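Local coordinates for mandelate racemase/muconate lactonizing protein (Thermobispora bispora, PDB 3VC5), which probably catalyses the magnesium-dependent dehydration of D-glucarate to 5-dehydro-4-deoxy-D-glucarate, as a glucarate dehydratase of the enolase superfamily, at residues A[33-38]-A[407-412]; A[48-53]-A[413-418]; A[160-165]-A[362-367]; A[308-313]-A[333-338]. All coordinates share one frame; numbering follows the deposited sequence.

Interactions 1 and 2 belong to one place in the fold: helix 403-415 and the chain just after it pack on neighbouring strands 25-36 and 50-60 of the N-terminal domain. Interaction 1 is partly buried and pairs two hydrogen bonds with apolar packing; interaction 2 is nearer the surface and rests on ring and aliphatic contacts. Interactions 3 and 4 are buried in the barrel domain, with centres 11 Å apart, and are joined where Asp365 N meets Met337 O. There the chemistry is more polar: strand pairing, aspartates each bonded more than once, and ordered water beside the active site. Arg53 of interaction 2 touches His313 of interaction 4.

Interaction 1 (A[33-38]-A[407-412]); sequences VAFRDP and AVMHEQ
At the outer edge of the N-terminal three-stranded sheet, strand 25-36 receives helix 403-415, with Met409 and Gln412 of the helix set against Val33, Ala34 and Phe35. The two short segments run nearly at right angles (89°), and their axes come within 5.5 Å. Val33 and Phe35 spend their backbone bonds on strand 50-60, which leaves the polar groups of Ala34 turned to the helix. Both are taken: Ala34 N donates to Met409 O at 3.2 Å, approaching from above the carbonyl plane, and Ala34 O accepts from Gln412 NE2 at 2.8 Å. The glutamine chain leaves CB beside its own backbone N (chi1 -73°) and then runs extended, bringing the amide to the strand with Ala34 O lying in the amide plane. Met409 sends its CB toward the strand. This CB packs on Val33 CB at 3.6 Å, while the extended chain carries SD to 3.9 Å from Phe35 CD2, an oblique Met-aromatic contact. Near the solvent, the Arg36 guanidinium brings an edge toward the same glutamine, NH1 standing 4.2 Å from Gln412 OE1. The CB of His410 points away from the strand, yet its ring ties back through ND1 to Pro32 O. A C-terminal helix docked on the N-terminal sheet is characteristic of the capping domain in the enolase superfamily, which draws on both ends of the chain.

Interaction 2 (A[48-53]-A[413-418]); sequences QPWALR and YERCGI
Aromatic contacts come first, and they gather on Trp50. Cys416 CB sits over one face of its indole, 3.5 Å from the centroid of the five-membered ring and just 7° off the normal, a clear CH-pi contact. The cysteine sulfur comes in obliquely at 4.6 Å from the same centroid. Farther along the indole, Arg415 NH1 approaches CZ2 with its guanidinium plane almost perpendicular to the ring; that arginine's salt bridge is to Glu411. Among the aliphatic contacts Ile418 does most. Its extended CG1 arm (chi2 174°) delivers CD1 to the indole edge and to Gln48 CB at 3.8 Å, while CG2 meets Leu52 CD1 at 4.1 Å. Leu52 CD2 touches Tyr413 CD1 at 4.1 Å, the two side chains crossing at about a right angle. A polar link within segment 413-418 is local: Ile418 N donates to Cys416 SG at 3.5 Å, bracing the turn after the helix, where Gly417 takes positive phi. With Trp50 replaced by an alanine, Cys416 CB would probably face a gap and Ile418 CD1 would lose the ring edge beside it. Such packing of the C-terminal chain on N-terminal strand 50-60 fits the composite capping domain of the enolase superfamily.

Interaction 3 (A[160-165]-A[362-367]); sequences DAVPYS and HACDTH. With PO4 (phosphate ion), chain B.
Asp365 OD1 is gripped twice: Ser165 OG donates to it at 2.8 Å, on the anti side of the carboxylate, and Arg237 makes a salt bridge to the same oxygen. Lys209 pairs with OD2, and the Asp365 side chain lies about 4 Å from that of Glu264, a magnesium ligand. A chi1 of 61° turns the serine hydroxyl toward the acid. Beside this pair the backbones form a single bridge at Tyr164 and Cys364: Cys364 N gives to Pro163 O and Ser165 N to Cys364 O, each at 2.9 Å. Three waters add links: one donates to both Pro163 O and His362 O, another to Ser165 O and Thr366 O, and a third bridges Ser165 OG and Thr366 N. The Tyr164 side chain crosses that of Thr366 at about a right angle, CD1 3.5 Å from Thr366 CG2, while CE1 rests 3.6 Å from Cys364 CB. Its OH bonds Thr351 OG1 on helix 344-355. Losing that ring to an alanine would probably open a gap beside Thr366 and leave Thr351 without its phenol partner. At the far end His367 NE2 donates to phosphate O2 at 2.7 Å; Lys211, a predicted proton acceptor, bonds the ion too. Segment 362-367 joins the first and last parallel strands of the barrel, 161-169 and 334-337; strand 388-390 pairs antiparallel with the start of 161-169, and helix 344-355 covers Val162 and the tyrosine.

Interaction 4 (A[308-313]-A[333-338]); sequences LLIDHH and IELSMH
Asp311 binds a histidine with each carboxylate oxygen. OD2 uses its anti lone pair to accept from His338 ND1, a short bond of 2.6 Å with an N-H...O angle of 164°. OD2 lies in the plane of the imidazole, though the carboxylate plane is turned 35° from the ring. OD1 takes two donors from His313, its backbone N at 2.7 Å and its ND1 at 2.8 Å; the first is the N-cap bond of the short helix that follows, and the second fixes the imidazole, whose NE2 continues to Ser346. With chi1 at -178° the carboxylate swings away from the backbone N and reaches His338, a predicted proton acceptor; Asp311 can therefore be read as positioning that ring. Behind this site the strands pair in parallel. Leu308 N gives to Glu334 O, Ser336 N to Leu308 O, Ile310 N to Ser336 O, and His338 N to Ile310 O, all at 2.9 to 3.0 Å. On the face of Leu309 and Ser336, Leu309 reaches Glu264 and Asn287, magnesium ligands. On the face of Leu308, Ile310, Leu335 and Met337, Leu335 CD2 meets Ile310 CB at 3.9 Å. At the strand ends, Leu309 CB packs 3.7 Å from His338 CB, the two side chains nearly perpendicular, and Leu308 CB touches Ile333 CG2. Helix 318-330 links the strands as a beta-alpha-beta unit and covers Leu335, helix 344-355 covers Met337, and strand 284-286 lies beyond 307-310 in the barrel.

Interaction 1 (A[33-38]-A[407-412])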
# COMPACT_ATOMS: atom_id res chain seq x y z
N VAL A 33 -14.73 -20.10 -19.53
CA VAL A 33 -15.39 -21.30 -18.98
C VAL A 33 -16.79 -20.92 -18.52
O VAL A 33 -17.07 -19.71 -18.26
CB VAL A 33 -14.61 -21.89 -17.76
CG1 VAL A 33 -13.24 -22.43 -18.19
CG2 VAL A 33 -14.47 -20.85 -16.62
N ALA A 34 -17.67 -21.91 -18.46
CA ALA A 34 -19.01 -21.69 -17.89
C ALA A 34 -19.29 -22.83 -16.94
O ALA A 34 -18.85 -23.98 -17.19
CB ALA A 34 -20.09 -21.62 -18.97
N PHE A 35 -20.02 -22.54 -15.86
CA PHE A 35 -20.37 -23.59 -14.91
C PHE A 35 -21.76 -23.31 -14.33
O PHE A 35 -22.28 -22.20 -14.49
CB PHE A 35 -19.30 -23.71 -13.81
CG PHE A 35 -18.90 -22.38 -13.22
CD1 PHE A 35 -19.63 -21.84 -12.15
CD2 PHE A 35 -17.76 -21.71 -13.70
CE1 PHE A 35 -19.27 -20.57 -11.60
CE2 PHE A 35 -17.39 -20.48 -13.17
CZ PHE A 35 -18.14 -19.91 -12.11
N ARG A 36 -22.39 -24.32 -13.73
CA ARG A 36 -23.79 -24.24 -13.31
C ARG A 36 -23.92 -23.36 -12.08
O ARG A 36 -23.05 -23.39 -11.18
CB ARG A 36 -24.32 -25.65 -12.99
CG ARG A 36 -24.37 -26.53 -14.23
CD ARG A 36 -24.84 -27.95 -13.91
NE ARG A 36 -24.09 -28.54 -12.79
CZ ARG A 36 -22.93 -29.19 -12.91
NH1 ARG A 36 -22.36 -29.35 -14.10
NH2 ARG A 36 -22.33 -29.67 -11.82
N ASP A 37 -25.01 -22.58 -12.04
CA ASP A 37 -25.28 -21.71 -10.91
C ASP A 37 -26.78 -21.82 -10.62
O ASP A 37 -27.57 -21.81 -11.55
CB ASP A 37 -25.00 -20.25 -11.34
CG ASP A 37 -24.76 -19.32 -10.16
OD1 ASP A 37 -24.44 -19.79 -9.06
OD2 ASP A 37 -24.86 -18.08 -10.35
N PRO A 38 -27.17 -21.89 -9.34
CA PRO A 38 -28.62 -21.93 -9.02
C PRO A 38 -29.31 -20.58 -9.27
O PRO A 38 -28.62 -19.57 -9.53
CB PRO A 38 -28.65 -22.27 -7.52
CG PRO A 38 -27.28 -22.81 -7.19
CD PRO A 38 -26.34 -22.07 -8.12
N ALA A 407 -10.95 -28.24 -19.70
CA ALA A 407 -11.57 -28.60 -20.98
C ALA A 407 -13.08 -28.83 -20.87
O ALA A 407 -13.84 -28.39 -21.72
CB ALA A 407 -10.87 -29.82 -21.61
N VAL A 408 -13.52 -29.52 -19.81
CA VAL A 408 -14.96 -29.75 -19.59
C VAL A 408 -15.69 -28.39 -19.49
O VAL A 408 -16.74 -28.17 -20.10
CB VAL A 408 -15.17 -30.58 -18.31
CG1 VAL A 408 -16.65 -30.57 -17.85
CG2 VAL A 408 -14.68 -32.04 -18.55
N MET A 409 -15.12 -27.47 -18.71
CA MET A 409 -15.83 -26.20 -18.51
C MET A 409 -15.74 -25.31 -19.72
O MET A 409 -16.64 -24.51 -19.95
CB MET A 409 -15.35 -25.43 -17.29
CG MET A 409 -15.74 -26.05 -15.97
SD MET A 409 -15.53 -24.79 -14.70
CE MET A 409 -15.75 -25.85 -13.25
N HIS A 410 -14.67 -25.43 -20.49
CA HIS A 410 -14.58 -24.65 -21.72
C HIS A 410 -15.61 -25.13 -22.75
O HIS A 410 -16.23 -24.32 -23.46
CB HIS A 410 -13.17 -24.69 -22.33
CG HIS A 410 -13.07 -23.93 -23.60
ND1 HIS A 410 -13.21 -22.56 -23.68
CD2 HIS A 410 -12.83 -24.35 -24.87
CE1 HIS A 410 -13.07 -22.17 -24.94
NE2 HIS A 410 -12.84 -23.24 -25.68
N GLU A 411 -15.82 -26.45 -22.82
CA GLU A 411 -16.81 -26.99 -23.73
C GLU A 411 -18.20 -26.49 -23.30
O GLU A 411 -19.02 -26.15 -24.15
CB GLU A 411 -16.76 -28.52 -23.72
CG GLU A 411 -17.59 -29.20 -24.85
CD GLU A 411 -19.07 -29.31 -24.50
OE1 GLU A 411 -19.40 -29.37 -23.28
OE2 GLU A 411 -19.92 -29.32 -25.44
N GLN A 412 -18.44 -26.41 -21.99
CA GLN A 412 -19.72 -25.89 -21.50
C GLN A 412 -19.89 -24.44 -21.97
O GLN A 412 -20.96 -24.05 -22.41
CB GLN A 412 -19.78 -26.00 -19.98
CG GLN A 412 -19.96 -27.47 -19.55
CD GLN A 412 -19.87 -27.75 -18.05
OE1 GLN A 412 -20.11 -28.90 -17.65
NE2 GLN A 412 -19.50 -26.75 -17.23

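Interaction 2 (A[48-53]-A[413-418])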
# COMPACT_ATOMS: atom_id res chain seq x y z
N GLN A 48 -28.36 -16.38 -13.81
CA GLN A 48 -28.64 -17.26 -14.93
C GLN A 48 -28.13 -18.68 -14.65
O GLN A 48 -27.35 -18.89 -13.73
CB GLN A 48 -28.02 -16.71 -16.21
CG GLN A 48 -28.75 -15.47 -16.74
CD GLN A 48 -27.86 -14.64 -17.64
OE1 GLN A 48 -26.86 -14.07 -17.20
NE2 GLN A 48 -28.23 -14.56 -18.92
N PRO A 49 -28.56 -19.65 -15.46
CA PRO A 49 -28.17 -21.03 -15.15
C PRO A 49 -26.68 -21.35 -15.33
O PRO A 49 -26.17 -22.37 -14.81
CB PRO A 49 -29.00 -21.88 -16.14
CG PRO A 49 -29.99 -20.97 -16.75
CD PRO A 49 -29.54 -19.54 -16.55
N TRP A 50 -26.00 -20.50 -16.10
CA TRP A 50 -24.54 -20.60 -16.27
C TRP A 50 -23.90 -19.30 -15.80
O TRP A 50 -24.36 -18.21 -16.17
CB TRP A 50 -24.17 -20.80 -17.74
CG TRP A 50 -24.72 -22.06 -18.33
CD1 TRP A 50 -25.84 -22.18 -19.13
CD2 TRP A 50 -24.20 -23.39 -18.17
NE1 TRP A 50 -26.03 -23.50 -19.48
CE2 TRP A 50 -25.04 -24.26 -18.90
CE3 TRP A 50 -23.10 -23.93 -17.48
CZ2 TRP A 50 -24.82 -25.64 -18.96
CZ3 TRP A 50 -22.88 -25.29 -17.54
CH2 TRP A 50 -23.74 -26.14 -18.29
N ALA A 51 -22.82 -19.43 -15.01
CA ALA A 51 -21.96 -18.31 -14.66
C ALA A 51 -20.70 -18.44 -15.52
O ALA A 51 -20.26 -19.55 -15.82
CB ALA A 51 -21.62 -18.32 -13.17
N LEU A 52 -20.15 -17.30 -15.95
CA LEU A 52 -18.98 -17.28 -16.85
C LEU A 52 -17.74 -16.82 -16.06
O LEU A 52 -17.83 -15.96 -15.18
CB LEU A 52 -19.24 -16.26 -17.95
CG LEU A 52 -20.55 -16.42 -18.74
CD1 LEU A 52 -20.70 -15.35 -19.81
CD2 LEU A 52 -20.67 -17.82 -19.35
N ARG A 53 -16.58 -17.34 -16.46
CA ARG A 53 -15.28 -16.88 -15.94
C ARG A 53 -14.27 -17.00 -17.07
O ARG A 53 -14.52 -17.70 -18.07
CB ARG A 53 -14.79 -17.70 -14.74
CG ARG A 53 -15.68 -17.63 -13.49
CD ARG A 53 -15.73 -16.26 -12.86
NE ARG A 53 -14.68 -16.05 -11.85
CZ ARG A 53 -14.57 -14.92 -11.14
NH1 ARG A 53 -15.44 -13.94 -11.36
NH2 ARG A 53 -13.58 -14.75 -10.25
N TYR A 413 -18.84 -23.63 -21.81
CA TYR A 413 -18.89 -22.25 -22.31
C TYR A 413 -19.29 -22.20 -23.77
O TYR A 413 -20.16 -21.40 -24.17
CB TYR A 413 -17.51 -21.58 -22.13
CG TYR A 413 -17.46 -20.20 -22.74
CD1 TYR A 413 -17.91 -19.10 -22.03
CD2 TYR A 413 -17.00 -20.02 -24.04
CE1 TYR A 413 -17.86 -17.80 -22.60
CE2 TYR A 413 -16.96 -18.75 -24.63
CZ TYR A 413 -17.40 -17.65 -23.90
OH TYR A 413 -17.36 -16.41 -24.49
N GLU A 414 -18.67 -23.05 -24.59
CA GLU A 414 -18.93 -23.01 -26.03
C GLU A 414 -20.42 -23.14 -26.34
O GLU A 414 -20.93 -22.44 -27.21
CB GLU A 414 -18.11 -24.06 -26.80
CG GLU A 414 -16.62 -23.70 -26.91
CD GLU A 414 -16.36 -22.41 -27.71
OE1 GLU A 414 -16.70 -22.35 -28.91
OE2 GLU A 414 -15.81 -21.44 -27.13
N ARG A 415 -21.13 -24.02 -25.64
CA ARG A 415 -22.54 -24.26 -25.99
C ARG A 415 -23.57 -23.79 -24.99
O ARG A 415 -24.74 -24.10 -25.15
CB ARG A 415 -22.77 -25.73 -26.32
CG ARG A 415 -22.05 -26.66 -25.42
CD ARG A 415 -22.91 -27.18 -24.30
NE ARG A 415 -22.23 -28.26 -23.59
CZ ARG A 415 -22.62 -28.76 -22.41
NH1 ARG A 415 -23.73 -28.31 -21.82
NH2 ARG A 415 -21.92 -29.71 -21.85
N CYS A 416 -23.19 -22.97 -24.01
CA CYS A 416 -24.12 -22.63 -22.94
C CYS A 416 -25.10 -21.54 -23.34
O CYS A 416 -26.11 -21.30 -22.66
CB CYS A 416 -23.37 -22.25 -21.67
SG CYS A 416 -22.67 -20.57 -21.70
N GLY A 417 -24.81 -20.85 -24.45
CA GLY A 417 -25.72 -19.86 -25.00
C GLY A 417 -25.72 -18.54 -24.25
O GLY A 417 -26.60 -17.70 -24.49
N ILE A 418 -24.75 -18.34 -23.35
CA ILE A 418 -24.65 -17.06 -22.61
C ILE A 418 -23.27 -16.49 -22.83
O ILE A 418 -22.28 -17.22 -22.77
CB ILE A 418 -24.92 -17.23 -21.08
CG1 ILE A 418 -26.35 -17.75 -20.86
CG2 ILE A 418 -24.74 -15.89 -20.36
CD1 ILE A 418 -26.67 -18.09 -19.44

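Interaction 3 (A[160-165]-A[362-367])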
# COMPACT_ATOMS: atom_id res chain seq x y z
N ASP A 160 -3.66 -18.43 10.28
CA ASP A 160 -3.47 -19.71 9.61
C ASP A 160 -4.61 -20.07 8.67
O ASP A 160 -4.41 -20.84 7.72
CB ASP A 160 -3.29 -20.85 10.63
CG ASP A 160 -1.98 -20.77 11.38
OD1 ASP A 160 -1.05 -20.09 10.91
OD2 ASP A 160 -1.88 -21.42 12.44
N ALA A 161 -5.81 -19.51 8.93
CA ALA A 161 -6.99 -19.80 8.13
C ALA A 161 -7.82 -18.52 8.00
O ALA A 161 -7.76 -17.67 8.89
CB ALA A 161 -7.81 -20.94 8.77
N VAL A 162 -8.57 -18.40 6.91
CA VAL A 162 -9.34 -17.19 6.62
C VAL A 162 -10.81 -17.51 6.77
O VAL A 162 -11.35 -18.34 6.02
CB VAL A 162 -9.08 -16.75 5.18
CG1 VAL A 162 -10.04 -15.63 4.76
CG2 VAL A 162 -7.60 -16.33 5.02
N PRO A 163 -11.47 -16.89 7.75
CA PRO A 163 -12.91 -17.14 7.89
C PRO A 163 -13.72 -16.55 6.74
O PRO A 163 -13.44 -15.45 6.27
CB PRO A 163 -13.28 -16.40 9.20
CG PRO A 163 -11.97 -16.26 9.93
CD PRO A 163 -10.94 -16.05 8.84
N TYR A 164 -14.74 -17.31 6.33
CA TYR A 164 -15.71 -16.95 5.31
C TYR A 164 -17.11 -16.96 5.92
O TYR A 164 -17.38 -17.71 6.86
CB TYR A 164 -15.63 -17.87 4.07
CG TYR A 164 -14.41 -17.61 3.19
CD1 TYR A 164 -14.48 -16.71 2.11
CD2 TYR A 164 -13.20 -18.21 3.48
CE1 TYR A 164 -13.37 -16.44 1.32
CE2 TYR A 164 -12.08 -17.96 2.70
CZ TYR A 164 -12.17 -17.05 1.63
OH TYR A 164 -11.06 -16.81 0.87
N SER A 165 -18.00 -16.18 5.33
CA SER A 165 -19.42 -16.14 5.70
C SER A 165 -20.24 -17.13 4.87
O SER A 165 -19.84 -17.55 3.77
CB SER A 165 -19.99 -14.73 5.50
OG SER A 165 -19.88 -14.36 4.13
N HIS A 362 -12.73 -8.92 8.98
CA HIS A 362 -14.09 -9.43 8.93
C HIS A 362 -14.09 -10.69 8.08
O HIS A 362 -13.22 -10.86 7.22
CB HIS A 362 -15.03 -8.37 8.33
CG HIS A 362 -15.20 -7.16 9.19
ND1 HIS A 362 -16.19 -7.05 10.14
CD2 HIS A 362 -14.48 -6.01 9.26
CE1 HIS A 362 -16.10 -5.87 10.74
NE2 HIS A 362 -15.06 -5.23 10.23
N ALA A 363 -15.06 -11.58 8.30
CA ALA A 363 -15.18 -12.80 7.47
C ALA A 363 -15.33 -12.39 6.01
O ALA A 363 -16.04 -11.42 5.71
CB ALA A 363 -16.39 -13.65 7.89
N CYS A 364 -14.62 -13.07 5.10
CA CYS A 364 -14.77 -12.77 3.68
C CYS A 364 -16.00 -13.44 3.10
O CYS A 364 -16.41 -14.53 3.55
CB CYS A 364 -13.55 -13.25 2.88
SG CYS A 364 -11.97 -12.50 3.33
N ASP A 365 -16.56 -12.84 2.05
CA ASP A 365 -17.67 -13.49 1.33
C ASP A 365 -17.13 -14.50 0.34
O ASP A 365 -16.04 -14.33 -0.19
CB ASP A 365 -18.51 -12.45 0.60
CG ASP A 365 -19.32 -11.58 1.54
OD1 ASP A 365 -19.47 -11.94 2.73
OD2 ASP A 365 -19.74 -10.49 1.09
N THR A 366 -17.90 -15.57 0.11
CA THR A 366 -17.63 -16.45 -1.03
C THR A 366 -18.92 -17.10 -1.54
O THR A 366 -19.83 -17.40 -0.74
CB THR A 366 -16.61 -17.57 -0.70
OG1 THR A 366 -16.36 -18.33 -1.89
CG2 THR A 366 -17.05 -18.45 0.46
N HIS A 367 -19.02 -17.29 -2.85
CA HIS A 367 -20.13 -18.04 -3.46
C HIS A 367 -19.85 -19.54 -3.48
O HIS A 367 -20.67 -20.31 -3.97
CB HIS A 367 -20.38 -17.57 -4.88
CG HIS A 367 -21.02 -16.21 -4.98
ND1 HIS A 367 -20.34 -15.03 -4.73
CD2 HIS A 367 -22.29 -15.85 -5.29
CE1 HIS A 367 -21.16 -14.00 -4.91
NE2 HIS A 367 -22.35 -14.47 -5.26
P PO4 B . -24.20 -11.36 -6.82
O1 PO4 B . -25.67 -11.44 -7.02
O2 PO4 B . -23.72 -12.79 -6.84
O3 PO4 B . -23.55 -10.61 -7.91
O4 PO4 B . -23.95 -10.72 -5.55
O HOH W 1 -11.64 -13.20 6.76
O HOH W 2 -20.81 -18.94 1.50
O HOH W 3 -20.21 -15.46 1.86

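Interaction 4 (A[308-313]-A[333-338])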
# COMPACT_ATOMS: atom_id res chain seq x y z
N LEU A 308 -15.33 -1.31 3.98
CA LEU A 308 -15.17 -1.50 2.54
C LEU A 308 -15.03 -3.01 2.27
O LEU A 308 -14.20 -3.66 2.91
CB LEU A 308 -13.90 -0.80 2.01
CG LEU A 308 -13.64 -1.00 0.52
CD1 LEU A 308 -14.80 -0.39 -0.30
CD2 LEU A 308 -12.29 -0.35 0.14
N LEU A 309 -15.80 -3.55 1.32
CA LEU A 309 -15.56 -4.92 0.84
C LEU A 309 -14.55 -4.75 -0.29
O LEU A 309 -14.89 -4.23 -1.36
CB LEU A 309 -16.84 -5.58 0.32
CG LEU A 309 -17.74 -6.23 1.38
CD1 LEU A 309 -18.41 -5.19 2.31
CD2 LEU A 309 -18.79 -7.11 0.73
N ILE A 310 -13.32 -5.14 -0.04
CA ILE A 310 -12.29 -5.13 -1.08
C ILE A 310 -12.56 -6.33 -2.02
O ILE A 310 -13.27 -7.28 -1.67
CB ILE A 310 -10.90 -5.25 -0.41
CG1 ILE A 310 -9.78 -4.79 -1.34
CG2 ILE A 310 -10.61 -6.69 0.02
CD1 ILE A 310 -9.85 -3.29 -1.64
N ASP A 311 -11.98 -6.28 -3.21
CA ASP A 311 -12.16 -7.37 -4.17
C ASP A 311 -11.05 -7.25 -5.19
O ASP A 311 -11.04 -6.28 -5.97
CB ASP A 311 -13.56 -7.32 -4.82
CG ASP A 311 -13.79 -8.47 -5.79
OD1 ASP A 311 -12.77 -8.98 -6.37
OD2 ASP A 311 -14.97 -8.81 -6.06
N HIS A 312 -10.08 -8.15 -5.13
CA HIS A 312 -8.90 -8.02 -6.00
C HIS A 312 -9.26 -8.10 -7.46
O HIS A 312 -8.46 -7.68 -8.32
CB HIS A 312 -7.83 -9.06 -5.65
CG HIS A 312 -8.11 -10.45 -6.15
ND1 HIS A 312 -8.74 -11.40 -5.38
CD2 HIS A 312 -7.84 -11.05 -7.35
CE1 HIS A 312 -8.84 -12.53 -6.06
NE2 HIS A 312 -8.26 -12.36 -7.24
N HIS A 313 -10.45 -8.66 -7.78
CA HIS A 313 -10.82 -8.81 -9.19
C HIS A 313 -11.14 -7.49 -9.86
O HIS A 313 -11.12 -7.39 -11.09
CB HIS A 313 -12.02 -9.76 -9.36
CG HIS A 313 -11.80 -11.13 -8.80
ND1 HIS A 313 -12.13 -11.44 -7.50
CD2 HIS A 313 -11.34 -12.27 -9.36
CE1 HIS A 313 -11.86 -12.73 -7.28
NE2 HIS A 313 -11.35 -13.24 -8.39
N ILE A 333 -11.49 2.87 8.20
CA ILE A 333 -12.47 2.09 7.45
C ILE A 333 -12.00 0.64 7.53
O ILE A 333 -10.87 0.33 7.17
CB ILE A 333 -12.52 2.53 5.97
CG1 ILE A 333 -13.05 3.98 5.89
CG2 ILE A 333 -13.39 1.58 5.12
CD1 ILE A 333 -12.86 4.64 4.56
N GLU A 334 -12.85 -0.22 8.05
CA GLU A 334 -12.48 -1.64 8.18
C GLU A 334 -12.68 -2.39 6.87
O GLU A 334 -13.34 -1.88 5.97
CB GLU A 334 -13.23 -2.28 9.33
CG GLU A 334 -12.80 -1.69 10.63
CD GLU A 334 -13.68 -2.08 11.76
OE1 GLU A 334 -14.56 -2.96 11.58
OE2 GLU A 334 -13.49 -1.49 12.84
N LEU A 335 -12.10 -3.59 6.75
CA LEU A 335 -12.18 -4.34 5.51
C LEU A 335 -12.88 -5.65 5.63
O LEU A 335 -12.64 -6.42 6.59
CB LEU A 335 -10.79 -4.60 4.92
CG LEU A 335 -10.49 -3.90 3.58
CD1 LEU A 335 -10.47 -2.42 3.70
CD2 LEU A 335 -9.17 -4.38 2.99
N SER A 336 -13.73 -5.90 4.64
CA SER A 336 -14.26 -7.23 4.41
C SER A 336 -13.90 -7.58 2.95
O SER A 336 -13.01 -6.93 2.37
CB SER A 336 -15.78 -7.23 4.63
OG SER A 336 -16.33 -8.53 4.48
N MET A 337 -14.57 -8.57 2.36
CA MET A 337 -14.22 -8.93 0.98
C MET A 337 -15.47 -9.35 0.25
O MET A 337 -16.21 -10.20 0.72
CB MET A 337 -13.22 -10.10 0.97
CG MET A 337 -12.64 -10.40 -0.43
SD MET A 337 -11.38 -11.69 -0.46
CE MET A 337 -10.05 -10.91 0.47
N HIS A 338 -15.68 -8.76 -0.93
CA HIS A 338 -16.79 -9.06 -1.82
C HIS A 338 -16.43 -10.26 -2.70
O HIS A 338 -15.26 -10.44 -3.11
CB HIS A 338 -17.10 -7.81 -2.68
CG HIS A 338 -17.94 -8.09 -3.89
ND1 HIS A 338 -17.40 -8.41 -5.13
CD2 HIS A 338 -19.29 -8.08 -4.05
CE1 HIS A 338 -18.39 -8.58 -6.00
NE2 HIS A 338 -19.55 -8.40 -5.37